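Local atomic coordinates of beta-n-acetylhexosaminidase (Streptococcus pneumoniae, PDB entry 4AZI), a protein that probably removes terminal N-acetylglucosamine residues from glycans by hydrolysing beta-N-acetylhexosaminide bonds, as a catalytic module of glycoside hydrolase family 20. Residues A[116-121]-A[148-153]; A[136-141]-A[182-187]. The protein carries 2 engineered substitutions. All coordinates share one frame; numbering follows the deposited sequence.

Interaction 1: residues A[116-121]-A[148-153]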
loop_
_atom_site.group_PDB
_atom_site.type_symbol
_atom_site.label_atom_id
_atom_site.label_comp_id
_atom_site.label_asym_id
_atom_site.label_seq_id
_atom_site.Cartn_x
_atom_site.Cartn_y
_atom_site.Cartn_z
ATOM N N ASN A 116 -6.610 -6.189 -2.975
ATOM C CA ASN A 116 -7.263 -6.714 -1.779
ATOM C C ASN A 116 -8.175 -7.902 -2.029
ATOM O O ASN A 116 -8.892 -7.934 -3.016
ATOM C CB ASN A 116 -8.060 -5.601 -1.077
ATOM C CG ASN A 116 -7.974 -5.686 0.433
ATOM O OD1 ASN A 116 -7.704 -6.753 1.000
ATOM N ND2 ASN A 116 -8.182 -4.555 1.094
ATOM N N SER A 117 -8.130 -8.871 -1.112
ATOM C CA SER A 117 -9.065 -10.001 -1.036
ATOM C C SER A 117 -8.787 -10.642 0.338
ATOM O O SER A 117 -7.771 -10.322 0.955
ATOM C CB SER A 117 -8.843 -10.999 -2.178
ATOM O OG SER A 117 -7.600 -11.674 -2.041
ATOM N N PRO A 118 -9.704 -11.490 0.855
ATOM C CA PRO A 118 -11.055 -11.819 0.377
ATOM C C PRO A 118 -12.108 -10.765 0.747
ATOM O O PRO A 118 -13.281 -10.926 0.395
ATOM C CB PRO A 118 -11.354 -13.160 1.054
ATOM C CG PRO A 118 -10.540 -13.147 2.300
ATOM C CD PRO A 118 -9.329 -12.288 2.040
ATOM N N GLY A 119 -11.700 -9.706 1.449
ATOM C CA GLY A 119 -12.572 -8.559 1.690
ATOM C C GLY A 119 -12.248 -7.469 0.694
ATOM O O GLY A 119 -11.362 -7.637 -0.138
ATOM N N HIS A 120 -12.971 -6.355 0.764
ATOM C CA HIS A 120 -12.707 -5.192 -0.089
ATOM C C HIS A 120 -12.551 -5.541 -1.558
ATOM O O HIS A 120 -11.656 -5.037 -2.245
ATOM C CB HIS A 120 -11.489 -4.435 0.430
ATOM C CG HIS A 120 -11.715 -3.775 1.763
ATOM N ND1 HIS A 120 -12.480 -2.669 1.905
ATOM C CD2 HIS A 120 -11.240 -4.090 3.032
ATOM C CE1 HIS A 120 -12.493 -2.305 3.201
ATOM N NE2 HIS A 120 -11.732 -3.176 3.887
ATOM N N MET A 121 -13.439 -6.400 -2.046
ATOM C CA MET A 121 -13.361 -6.905 -3.414
ATOM C C MET A 121 -14.723 -6.887 -4.108
ATOM O O MET A 121 -15.070 -7.820 -4.843
ATOM C CB MET A 121 -12.742 -8.309 -3.439
ATOM C CG MET A 121 -13.477 -9.324 -2.581
ATOM S SD MET A 121 -12.832 -10.993 -2.706
ATOM C CE MET A 121 -13.281 -11.444 -4.378
ATOM N N MET A 148 -15.701 -12.378 -0.274
ATOM C CA MET A 148 -15.864 -13.678 -0.907
ATOM C C MET A 148 -16.140 -14.802 0.096
ATOM O O MET A 148 -15.571 -14.826 1.192
ATOM C CB MET A 148 -14.624 -14.005 -1.744
ATOM C CG MET A 148 -14.509 -15.451 -2.210
ATOM S SD MET A 148 -13.181 -15.731 -3.393
ATOM C CE MET A 148 -11.750 -15.110 -2.506
ATOM N N ASP A 149 -17.011 -15.728 -0.311
ATOM C CA ASP A 149 -17.327 -16.953 0.427
ATOM C C ASP A 149 -16.156 -17.932 0.343
ATOM O O ASP A 149 -15.821 -18.421 -0.734
ATOM C CB ASP A 149 -18.611 -17.581 -0.148
ATOM C CG ASP A 149 -18.927 -18.960 0.437
ATOM O OD1 ASP A 149 -18.327 -19.364 1.456
ATOM O OD2 ASP A 149 -19.797 -19.648 -0.141
ATOM N N LEU A 150 -15.545 -18.218 1.488
ATOM C CA LEU A 150 -14.356 -19.081 1.550
ATOM C C LEU A 150 -14.626 -20.556 1.238
ATOM O O LEU A 150 -13.691 -21.342 1.041
ATOM C CB LEU A 150 -13.675 -18.942 2.915
ATOM C CG LEU A 150 -13.101 -17.567 3.266
ATOM C CD1 LEU A 150 -12.635 -17.563 4.707
ATOM C CD2 LEU A 150 -11.977 -17.171 2.317
ATOM N N LYS A 151 -15.902 -20.929 1.195
ATOM C CA LYS A 151 -16.304 -22.297 0.875
ATOM C C LYS A 151 -16.620 -22.447 -0.608
ATOM O O LYS A 151 -16.853 -23.553 -1.087
ATOM C CB LYS A 151 -17.533 -22.702 1.685
ATOM C CG LYS A 151 -17.311 -22.836 3.184
ATOM C CD LYS A 151 -18.639 -23.083 3.889
ATOM C CE LYS A 151 -19.600 -21.922 3.679
ATOM N NZ LYS A 151 -21.020 -22.367 3.707
ATOM N N ASN A 152 -16.645 -21.332 -1.330
ATOM C CA ASN A 152 -16.900 -21.369 -2.762
ATOM C C ASN A 152 -15.612 -21.556 -3.582
ATOM O O ASN A 152 -14.981 -20.578 -3.994
ATOM C CB ASN A 152 -17.667 -20.123 -3.219
ATOM C CG ASN A 152 -18.102 -20.216 -4.671
ATOM O OD1 ASN A 152 -17.634 -21.080 -5.413
ATOM N ND2 ASN A 152 -19.004 -19.332 -5.084
ATOM N N GLU A 153 -15.253 -22.817 -3.822
ATOM C CA GLU A 153 -14.060 -23.187 -4.600
ATOM C C GLU A 153 -13.952 -22.497 -5.962
ATOM O O GLU A 153 -12.881 -22.017 -6.336
ATOM C CB GLU A 153 -13.998 -24.703 -4.802
ATOM C CG GLU A 153 -13.215 -25.461 -3.743
ATOM C CD GLU A 153 -12.505 -26.679 -4.320
ATOM O OE1 GLU A 153 -13.194 -27.653 -4.690
ATOM O OE2 GLU A 153 -11.255 -26.664 -4.408
#
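Met148 packs against Pro118 and Met121 in a buried contact, tied at its backbone and packed along its side chain. Its backbone N donates to Pro118 O, 2.9 Å from Met148 N, in a nearly straight bond (N-H...O 161°). Moving outward, CB of Met148 lies against the thioether of Met121, 3.6 Å from its SD and 3.9 Å from its CE; the two methionine chains cross obliquely. CG is anti to the backbone N (chi1 167°) and the chain runs on extended to SD. It then bends at chi3 (56°), which brings the methyl to the proline: Met148 CE is 4.1 Å from Pro118 CB. A second apolar neighbour reaches the same proline carbon, Leu150 CD2 lying 4.3 Å from Pro118 CB. Pro118 follows a cis peptide bond, and its ring also touches Tyr209 of helix 203-219. Met148 packs further on Met156 and Val159 of helix 153-170 and on Leu125 of helix 122-130, so much of its surroundings is apolar. Leu150 itself sits in a type I turn from Asp149 to Asn152, in which Asp149 OD1 accepts from Lys151 N at 2.9 Å as an Asx turn, and Asn152 then N-caps helix 153-170. The contact thus packs the cis-proline loop at the carboxyl end of barrel strand 110-117 onto the segment leading into the next barrel helix, beside ligand-pocket residue His120, in a TIM barrel of glycoside hydrolase family 20.

Interaction 2: residues A[136-141]-A[182-187]; sequences PQAHFD and DEYAND. With OAN (O-(2-acetamido-2-deoxy D-glucopyranosylidene) amino-N-phenylcarbamate), chain C; EDO (1,2-ethanediol), chain F.
Phe140 and Tyr184 meet edge to edge, and their side chains cross at about a right angle. The touching atoms are Phe140 CE2 and Tyr184 CE2, 3.7 Å apart, each near the plane of the opposing ring. The same Phe140 edge takes the methyl of Ala185, whose CB is 4.0 Å from Phe140 CE2. A chi1 of -177° swings the Tyr184 ring away from the backbone N and out toward strand 137-139, and its OH comes 3.7 Å from Ala138 CB while making a weak hydrogen bond to Met148 O. Tyr184 and Ala185 are the central residues of a type II turn from Glu183 to Asn186. At the start of 182-187, Asp182 OD2 accepts from the acetamido NAI of the inhibitor OAN at 3.0 Å, and Glu183 OE2 from its carbamate NAO at 2.9 Å. A 1,2-ethanediol bridges both Glu183 carboxylate oxygens and Asn186 ND2. The adjacent Asp-Glu pair, its Asp facing the acetamido group, is consistent with the substrate-assisted active site of family 20 hexosaminidases.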
loop_
_atom_site.group_PDB
_atom_site.type_symbol
_atom_site.label_atom_id
_atom_site.label_comp_id
_atom_site.label_asym_id
_atom_site.label_seq_id
_atom_site.Cartn_x
_atom_site.Cartn_y
_atom_site.Cartn_z
ATOM N N PRO A 136 -20.576 -15.729 -5.459
ATOM C CA PRO A 136 -19.224 -15.702 -4.907
ATOM C C PRO A 136 -19.168 -15.028 -3.534
ATOM O O PRO A 136 -18.121 -15.042 -2.891
ATOM C CB PRO A 136 -18.452 -14.876 -5.932
ATOM C CG PRO A 136 -19.469 -13.934 -6.473
ATOM C CD PRO A 136 -20.764 -14.700 -6.500
ATOM N N GLN A 137 -20.287 -14.456 -3.096
ATOM C CA GLN A 137 -20.318 -13.625 -1.898
ATOM C C GLN A 137 -20.441 -14.428 -0.615
ATOM O O GLN A 137 -21.191 -15.401 -0.545
ATOM C CB GLN A 137 -21.458 -12.612 -1.958
ATOM C CG GLN A 137 -21.404 -11.657 -3.140
ATOM C CD GLN A 137 -22.212 -12.156 -4.328
ATOM O OE1 GLN A 137 -22.640 -13.308 -4.364
ATOM N NE2 GLN A 137 -22.419 -11.285 -5.311
ATOM N N ALA A 138 -19.695 -13.999 0.399
ATOM C CA ALA A 138 -19.922 -14.444 1.760
ATOM C C ALA A 138 -21.328 -14.012 2.153
ATOM O O ALA A 138 -21.829 -12.980 1.692
ATOM C CB ALA A 138 -18.891 -13.846 2.702
ATOM N N HIS A 139 -21.954 -14.809 3.002
ATOM C CA HIS A 139 -23.344 -14.640 3.385
ATOM C C HIS A 139 -23.472 -14.906 4.865
ATOM O O HIS A 139 -23.364 -16.052 5.313
ATOM C CB HIS A 139 -24.185 -15.594 2.532
ATOM C CG HIS A 139 -25.665 -15.596 2.844
ATOM N ND1 HIS A 139 -26.511 -16.488 2.288
ATOM C CD2 HIS A 139 -26.436 -14.791 3.676
ATOM C CE1 HIS A 139 -27.754 -16.265 2.735
ATOM N NE2 HIS A 139 -27.713 -15.225 3.580
ATOM N N PHE A 140 -23.668 -13.834 5.631
ATOM C CA PHE A 140 -23.843 -13.920 7.085
ATOM C C PHE A 140 -25.171 -13.262 7.494
ATOM O O PHE A 140 -26.230 -13.815 7.202
ATOM C CB PHE A 140 -22.635 -13.323 7.826
ATOM C CG PHE A 140 -21.343 -14.072 7.591
ATOM C CD1 PHE A 140 -21.155 -15.350 8.115
ATOM C CD2 PHE A 140 -20.316 -13.504 6.846
ATOM C CE1 PHE A 140 -19.974 -16.046 7.896
ATOM C CE2 PHE A 140 -19.129 -14.199 6.623
ATOM C CZ PHE A 140 -18.961 -15.468 7.151
ATOM N N ASP A 141 -25.122 -12.097 8.144
ATOM C CA ASP A 141 -26.330 -11.333 8.494
ATOM C C ASP A 141 -27.105 -10.908 7.257
ATOM O O ASP A 141 -28.310 -10.656 7.319
ATOM C CB ASP A 141 -25.975 -10.068 9.268
ATOM C CG ASP A 141 -25.450 -10.347 10.652
ATOM O OD1 ASP A 141 -25.314 -11.530 11.041
ATOM O OD2 ASP A 141 -25.163 -9.360 11.349
ATOM N N ASP A 182 -7.761 -7.245 5.183
ATOM C CA ASP A 182 -8.385 -6.515 6.288
ATOM C C ASP A 182 -9.896 -6.690 6.304
ATOM O O ASP A 182 -10.490 -7.064 5.303
ATOM C CB ASP A 182 -8.044 -5.011 6.264
ATOM C CG ASP A 182 -8.332 -4.352 4.923
ATOM O OD1 ASP A 182 -8.023 -4.958 3.867
ATOM O OD2 ASP A 182 -8.836 -3.207 4.929
ATOM N N GLU A 183 -10.488 -6.432 7.467
ATOM C CA GLU A 183 -11.931 -6.268 7.638
ATOM C C GLU A 183 -12.813 -7.244 6.842
ATOM O O GLU A 183 -13.643 -6.815 6.035
ATOM C CB GLU A 183 -12.322 -4.832 7.297
ATOM C CG GLU A 183 -11.585 -3.733 8.056
ATOM C CD GLU A 183 -12.026 -2.364 7.582
ATOM O OE1 GLU A 183 -11.984 -2.128 6.359
ATOM O OE2 GLU A 183 -12.449 -1.533 8.410
ATOM N N TYR A 184 -12.642 -8.542 7.085
ATOM C CA TYR A 184 -13.398 -9.572 6.378
ATOM C C TYR A 184 -14.898 -9.381 6.622
ATOM O O TYR A 184 -15.337 -9.391 7.782
ATOM C CB TYR A 184 -12.970 -10.978 6.846
ATOM C CG TYR A 184 -13.666 -12.095 6.096
ATOM C CD1 TYR A 184 -13.130 -12.606 4.911
ATOM C CD2 TYR A 184 -14.876 -12.625 6.561
ATOM C CE1 TYR A 184 -13.777 -13.618 4.211
ATOM C CE2 TYR A 184 -15.532 -13.633 5.867
ATOM C CZ TYR A 184 -14.979 -14.131 4.698
ATOM O OH TYR A 184 -15.631 -15.126 4.004
ATOM N N ALA A 185 -15.666 -9.199 5.537
ATOM C CA ALA A 185 -17.137 -9.135 5.591
ATOM C C ALA A 185 -17.691 -8.099 6.567
ATOM O O ALA A 185 -18.775 -8.292 7.133
ATOM C CB ALA A 185 -17.734 -10.515 5.892
ATOM N N ASN A 186 -16.975 -6.994 6.756
ATOM C CA ASN A 186 -17.446 -5.993 7.706
ATOM C C ASN A 186 -18.884 -5.545 7.419
ATOM O O ASN A 186 -19.650 -5.288 8.342
ATOM C CB ASN A 186 -16.490 -4.800 7.820
ATOM C CG ASN A 186 -16.212 -4.116 6.494
ATOM O OD1 ASN A 186 -16.627 -4.571 5.423
ATOM N ND2 ASN A 186 -15.472 -3.013 6.561
ATOM N N ASP A 187 -19.243 -5.506 6.139
ATOM C CA ASP A 187 -20.554 -5.020 5.708
ATOM C C ASP A 187 -21.700 -5.971 6.047
ATOM O O ASP A 187 -22.866 -5.571 6.037
ATOM C CB ASP A 187 -20.537 -4.711 4.205
ATOM C CG ASP A 187 -20.571 -5.959 3.338
ATOM O OD1 ASP A 187 -19.747 -6.892 3.534
ATOM O OD2 ASP A 187 -21.427 -6.001 2.436
HETATM C CAH OAN C . -6.662 -1.577 6.775
HETATM C CAG OAN C . -7.625 -0.380 6.808
HETATM O OAN OAN C . -7.237 0.710 7.203
HETATM N NAI OAN C . -8.869 -0.633 6.397
HETATM C CAB OAN C . -9.956 0.366 6.330
HETATM C CAC OAN C . -9.851 1.153 5.022
HETATM O OAJ OAN C . -10.463 0.402 3.966
HETATM C CAD OAN C . -10.522 2.513 5.142
HETATM O OAK OAN C . -10.401 3.161 3.883
HETATM C CAE OAN C . -9.804 3.341 6.219
HETATM C CAF OAN C . -10.413 4.723 6.478
HETATM O OAM OAN C . -11.729 4.593 7.024
HETATM O OAL OAN C . -9.715 2.649 7.494
HETATM C CAA OAN C . -9.963 1.305 7.555
HETATM N NAY OAN C . -10.207 0.804 8.746
HETATM O OAQ OAN C . -10.202 1.691 9.782
HETATM C CAP OAN C . -11.050 1.371 10.804
HETATM O OAR OAN C . -11.071 2.068 11.820
HETATM N NAO OAN C . -11.829 0.293 10.627
HETATM C CAS OAN C . -12.691 -0.203 11.528
HETATM C CAT OAN C . -12.607 -1.561 11.834
HETATM C CAU OAN C . -13.479 -2.133 12.760
HETATM C CAV OAN C . -14.442 -1.346 13.388
HETATM C CAW OAN C . -14.536 0.020 13.085
HETATM C CAX OAN C . -13.664 0.592 12.154
HETATM C C1 EDO F . -14.544 0.886 7.087
HETATM O O1 EDO F . -13.200 0.959 7.578
HETATM C C2 EDO F . -14.529 0.616 5.582
HETATM O O2 EDO F . -14.120 -0.730 5.338
#

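Overall arrangement
Interactions 1 and 2 have centres about 8 Å apart on the same side of the chain's centre, and their segments alternate: 116-121, 136-141, 148-153, 182-187. Segments 116-121 and 182-187 come from the ends of neighbouring parallel barrel strands, 110-117 and 176-180, while 136-141 and 148-153 belong to the excursion between strand 110-117 and helix 153-170. Within that excursion, Pro136 and Asp149 are joined by a backbone hydrogen bond. Polar links join the strand ends: His120 NE2 lies 2.7 Å from Glu183 OE1 and Asn116 ND2 2.8 Å from Asp182 OD1, both probable hydrogen bonds. The excursion packs beside the strand ends that carry pocket residues His120, Asp182 and Glu183, and Asn116 and His120 are placed to orient Asp182 and Glu183.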